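Local coordinates for protein valine-pyruvate aminotransferase (Salmonella typhimurium, PDB 3G7Q) that probably transfers the amino group of valine to pyruvate, giving alanine and 3-methyl-2-oxobutanoate, with pyridoxal 5'-phosphate as cofactor, at residues A[343-348]-A[384-389]. Numbering follows the deposited sequence.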
ATOM      1  N   TRP A 343      21.566 -19.097  -5.223  1.00 29.01           N
ATOM      2  CA  TRP A 343      21.488 -19.732  -3.902  1.00 29.02           C
ATOM      3  C   TRP A 343      22.690 -20.641  -3.795  1.00 27.99           C
ATOM      4  O   TRP A 343      22.827 -21.638  -4.559  1.00 29.14           O
ATOM      5  CB  TRP A 343      20.189 -20.491  -3.791  1.00 29.62           C
ATOM      6  CG  TRP A 343      19.908 -21.246  -2.531  1.00 27.09           C
ATOM      7  CD1 TRP A 343      19.943 -22.585  -2.351  1.00 29.09           C
ATOM      8  CD2 TRP A 343      19.420 -20.689  -1.298  1.00 27.52           C
ATOM      9  NE1 TRP A 343      19.547 -22.899  -1.091  1.00 29.37           N
ATOM     10  CE2 TRP A 343      19.215 -21.759  -0.420  1.00 29.95           C
ATOM     11  CE3 TRP A 343      19.166 -19.388  -0.853  1.00 29.32           C
ATOM     12  CZ2 TRP A 343      18.750 -21.584   0.888  1.00 29.17           C
ATOM     13  CZ3 TRP A 343      18.685 -19.206   0.439  1.00 29.22           C
ATOM     14  CH2 TRP A 343      18.487 -20.301   1.291  1.00 28.00           C
ATOM     15  N   LEU A 344      23.544 -20.300  -2.829  1.00 27.81           N
ATOM     16  CA  LEU A 344      24.816 -20.974  -2.629  1.00 29.45           C
ATOM     17  C   LEU A 344      24.750 -21.889  -1.423  1.00 28.55           C
ATOM     18  O   LEU A 344      24.400 -21.441  -0.331  1.00 29.25           O
ATOM     19  CB  LEU A 344      25.927 -19.952  -2.416  1.00 29.09           C
ATOM     20  CG  LEU A 344      25.991 -18.810  -3.465  1.00 33.82           C
ATOM     21  CD1 LEU A 344      27.134 -17.824  -3.139  1.00 30.39           C
ATOM     22  CD2 LEU A 344      26.060 -19.350  -4.896  1.00 30.44           C
ATOM     23  N   TRP A 345      25.097 -23.157  -1.636  1.00 29.14           N
ATOM     24  CA  TRP A 345      25.155 -24.166  -0.593  1.00 28.87           C
ATOM     25  C   TRP A 345      26.619 -24.563  -0.390  1.00 29.29           C
ATOM     26  O   TRP A 345      27.193 -25.229  -1.238  1.00 28.11           O
ATOM     27  CB  TRP A 345      24.288 -25.363  -0.954  1.00 29.23           C
ATOM     28  CG  TRP A 345      24.384 -26.541  -0.031  1.00 27.72           C
ATOM     29  CD1 TRP A 345      24.724 -26.536   1.302  1.00 32.03           C
ATOM     30  CD2 TRP A 345      24.033 -27.898  -0.349  1.00 26.98           C
ATOM     31  NE1 TRP A 345      24.677 -27.824   1.802  1.00 31.48           N
ATOM     32  CE2 TRP A 345      24.251 -28.673   0.812  1.00 31.10           C
ATOM     33  CE3 TRP A 345      23.571 -28.532  -1.503  1.00 29.53           C
ATOM     34  CZ2 TRP A 345      24.026 -30.049   0.845  1.00 30.56           C
ATOM     35  CZ3 TRP A 345      23.367 -29.926  -1.468  1.00 30.32           C
ATOM     36  CH2 TRP A 345      23.615 -30.656  -0.302  1.00 31.73           C
ATOM     37  N   PHE A 346      27.191 -24.131   0.732  1.00 29.34           N
ATOM     38  CA  PHE A 346      28.583 -24.394   1.094  1.00 27.03           C
ATOM     39  C   PHE A 346      28.542 -25.732   1.788  1.00 28.17           C
ATOM     40  O   PHE A 346      28.496 -25.839   3.014  1.00 28.07           O
ATOM     41  CB  PHE A 346      29.129 -23.253   1.956  1.00 27.35           C
ATOM     42  CG  PHE A 346      28.954 -21.899   1.316  1.00 27.38           C
ATOM     43  CD1 PHE A 346      29.574 -21.600   0.106  1.00 28.83           C
ATOM     44  CD2 PHE A 346      28.143 -20.927   1.899  1.00 28.88           C
ATOM     45  CE1 PHE A 346      29.412 -20.368  -0.477  1.00 31.10           C
ATOM     46  CE2 PHE A 346      27.988 -19.690   1.307  1.00 32.17           C
ATOM     47  CZ  PHE A 346      28.608 -19.409   0.121  1.00 30.46           C
ATOM     48  N   LYS A 347      28.521 -26.793   0.982  1.00 29.21           N
ATOM     49  CA  LYS A 347      28.196 -28.124   1.533  1.00 31.19           C
ATOM     50  C   LYS A 347      29.156 -28.547   2.639  1.00 31.80           C
ATOM     51  O   LYS A 347      30.355 -28.476   2.478  1.00 35.17           O
ATOM     52  CB  LYS A 347      28.091 -29.201   0.437  1.00 34.50           C
ATOM     53  CG  LYS A 347      27.673 -30.594   0.962  1.00 35.60           C
ATOM     54  CD  LYS A 347      27.236 -31.574  -0.154  1.00 35.63           C
ATOM     55  CE  LYS A 347      26.745 -32.913   0.452  1.00 40.45           C
ATOM     56  NZ  LYS A 347      27.849 -33.614   1.153  1.00 45.88           N
ATOM     57  N   ASP A 348      28.575 -28.912   3.777  1.00 34.30           N
ATOM     58  CA  ASP A 348      29.325 -29.337   4.965  1.00 35.65           C
ATOM     59  C   ASP A 348      30.253 -28.238   5.537  1.00 36.74           C
ATOM     60  O   ASP A 348      31.205 -28.557   6.261  1.00 36.84           O
ATOM     61  CB  ASP A 348      30.103 -30.644   4.702  1.00 37.34           C
ATOM     62  CG  ASP A 348      29.205 -31.769   4.231  1.00 36.43           C
ATOM     63  OD1 ASP A 348      28.061 -31.899   4.720  1.00 42.51           O
ATOM     64  OD2 ASP A 348      29.641 -32.508   3.352  1.00 44.86           O
ATOM     65  N   THR A 384      20.094 -25.774   6.519  1.00 29.85           N
ATOM     66  CA  THR A 384      19.648 -24.378   6.463  1.00 30.98           C
ATOM     67  C   THR A 384      20.744 -23.412   6.898  1.00 34.04           C
ATOM     68  O   THR A 384      20.718 -22.248   6.531  1.00 36.88           O
ATOM     69  CB  THR A 384      18.382 -24.122   7.294  1.00 32.18           C
ATOM     70  OG1 THR A 384      18.656 -24.185   8.701  1.00 30.41           O
ATOM     71  CG2 THR A 384      17.281 -25.141   6.910  1.00 32.50           C
ATOM     72  N   HIS A 385      21.709 -23.911   7.663  1.00 30.99           N
ATOM     73  CA  HIS A 385      22.829 -23.090   8.125  1.00 28.86           C
ATOM     74  C   HIS A 385      24.061 -23.189   7.230  1.00 28.89           C
ATOM     75  O   HIS A 385      25.150 -22.752   7.615  1.00 27.84           O
ATOM     76  CB  HIS A 385      23.168 -23.501   9.564  1.00 28.87           C
ATOM     77  CG  HIS A 385      22.067 -23.195  10.511  1.00 29.07           C
ATOM     78  ND1 HIS A 385      21.830 -21.907  10.939  1.00 29.22           N
ATOM     79  CD2 HIS A 385      21.097 -23.966  11.054  1.00 30.18           C
ATOM     80  CE1 HIS A 385      20.782 -21.905  11.744  1.00 29.50           C
ATOM     81  NE2 HIS A 385      20.313 -23.141  11.827  1.00 28.16           N
ATOM     82  N   GLN A 386      23.908 -23.748   6.037  1.00 27.71           N
ATOM     83  CA  GLN A 386      25.018 -23.897   5.115  1.00 29.30           C
ATOM     84  C   GLN A 386      24.770 -23.159   3.799  1.00 29.15           C
ATOM     85  O   GLN A 386      25.571 -23.280   2.889  1.00 28.93           O
ATOM     86  CB  GLN A 386      25.246 -25.381   4.823  1.00 29.89           C
ATOM     87  CG  GLN A 386      25.603 -26.166   6.055  1.00 32.70           C
ATOM     88  CD  GLN A 386      25.711 -27.667   5.845  1.00 36.72           C
ATOM     89  OE1 GLN A 386      25.646 -28.200   4.725  1.00 36.77           O
ATOM     90  NE2 GLN A 386      25.877 -28.368   6.954  1.00 40.74           N
ATOM     91  N   CYS A 387      23.684 -22.379   3.719  1.00 26.65           N
ATOM     92  CA  CYS A 387      23.318 -21.690   2.483  1.00 27.63           C
ATOM     93  C   CYS A 387      23.275 -20.185   2.648  1.00 29.11           C
ATOM     94  O   CYS A 387      23.105 -19.673   3.764  1.00 28.95           O
ATOM     95  CB  CYS A 387      21.946 -22.154   1.988  1.00 29.19           C
ATOM     96  SG  CYS A 387      21.746 -23.911   1.626  1.00 31.16           S
HETATM   97  N   MSE A 388      23.427 -19.486   1.530  1.00 26.85           N
HETATM   98  CA  MSE A 388      23.276 -18.045   1.471  1.00 28.93           C
HETATM   99  C   MSE A 388      22.659 -17.647   0.155  1.00 30.44           C
HETATM  100  O   MSE A 388      22.837 -18.323  -0.854  1.00 29.20           O
HETATM  101  CB  MSE A 388      24.616 -17.319   1.595  1.00 30.02           C
HETATM  102  CG  MSE A 388      25.333 -17.585   2.912  1.00 34.45           C
HETATM  103 SE   MSE A 388      26.706 -16.237   3.288  0.75 32.34          SE
HETATM  104  CE  MSE A 388      25.296 -15.161   3.850  1.00 30.07           C
ATOM    105  N   ARG A 389      21.939 -16.531   0.156  1.00 29.69           N
ATOM    106  CA  ARG A 389      21.405 -15.987  -1.084  1.00 29.12           C
ATOM    107  C   ARG A 389      22.204 -14.755  -1.510  1.00 28.79           C
ATOM    108  O   ARG A 389      22.509 -13.885  -0.682  1.00 30.67           O
ATOM    109  CB  ARG A 389      19.965 -15.538  -0.901  1.00 29.96           C
ATOM    110  CG  ARG A 389      19.257 -15.166  -2.203  1.00 30.38           C
ATOM    111  CD  ARG A 389      17.926 -14.412  -1.937  1.00 30.80           C
ATOM    112  NE  ARG A 389      18.124 -13.000  -1.583  1.00 29.92           N
ATOM    113  CZ  ARG A 389      17.144 -12.168  -1.210  1.00 32.12           C
ATOM    114  NH1 ARG A 389      15.886 -12.591  -1.135  1.00 31.34           N
ATOM    115  NH2 ARG A 389      17.420 -10.906  -0.898  1.00 31.74           N
TER
HETATM  116  O   HOH W   1      26.986 -31.100   7.068  1.00 50.90           O
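Two neighbouring antiparallel strands, 341-345 and 387-391, meet in the smaller mixed sheet of this class I aminotransferase fold. L344 and M388 (selenomethionine) form the hydrogen-bonded pair: L344 N gives M388 O a nearly straight 2.9 Å bond, and M388 N returns one to L344 O. Packing is tight on the face of W343, W345, C387 and R389. C387 is small enough to fit between two indoles; its CB approaches W343 obliquely, 3.4 Å from CZ2, while SG makes oblique sulfur-aromatic contacts with both five-membered rings. W343 NE1 bonds to Y168 OH. L344 and M388 point to the other face, covered by helices 353-362 and 396-416. F346, from the turn, packs on both helices, and its ring edge meets the unbranched M388 chain, bent at chi3 (79°), CE2 to CG 3.7 Å. Beyond W345 the strands give way to a looser, wetter end, though F346 N still bonds Q386 O at 2.8 Å. A water bridges D348 OD1 and Q386 NE2; K347 NZ salt-bridges D348 OD2. Extended Q386 runs alongside W345, amide and indole nearly coplanar. Its OE1 takes two N-H groups: D348 N from above the carbonyl plane, and W345 NE1 on an in-plane lone pair at 3.1 Å.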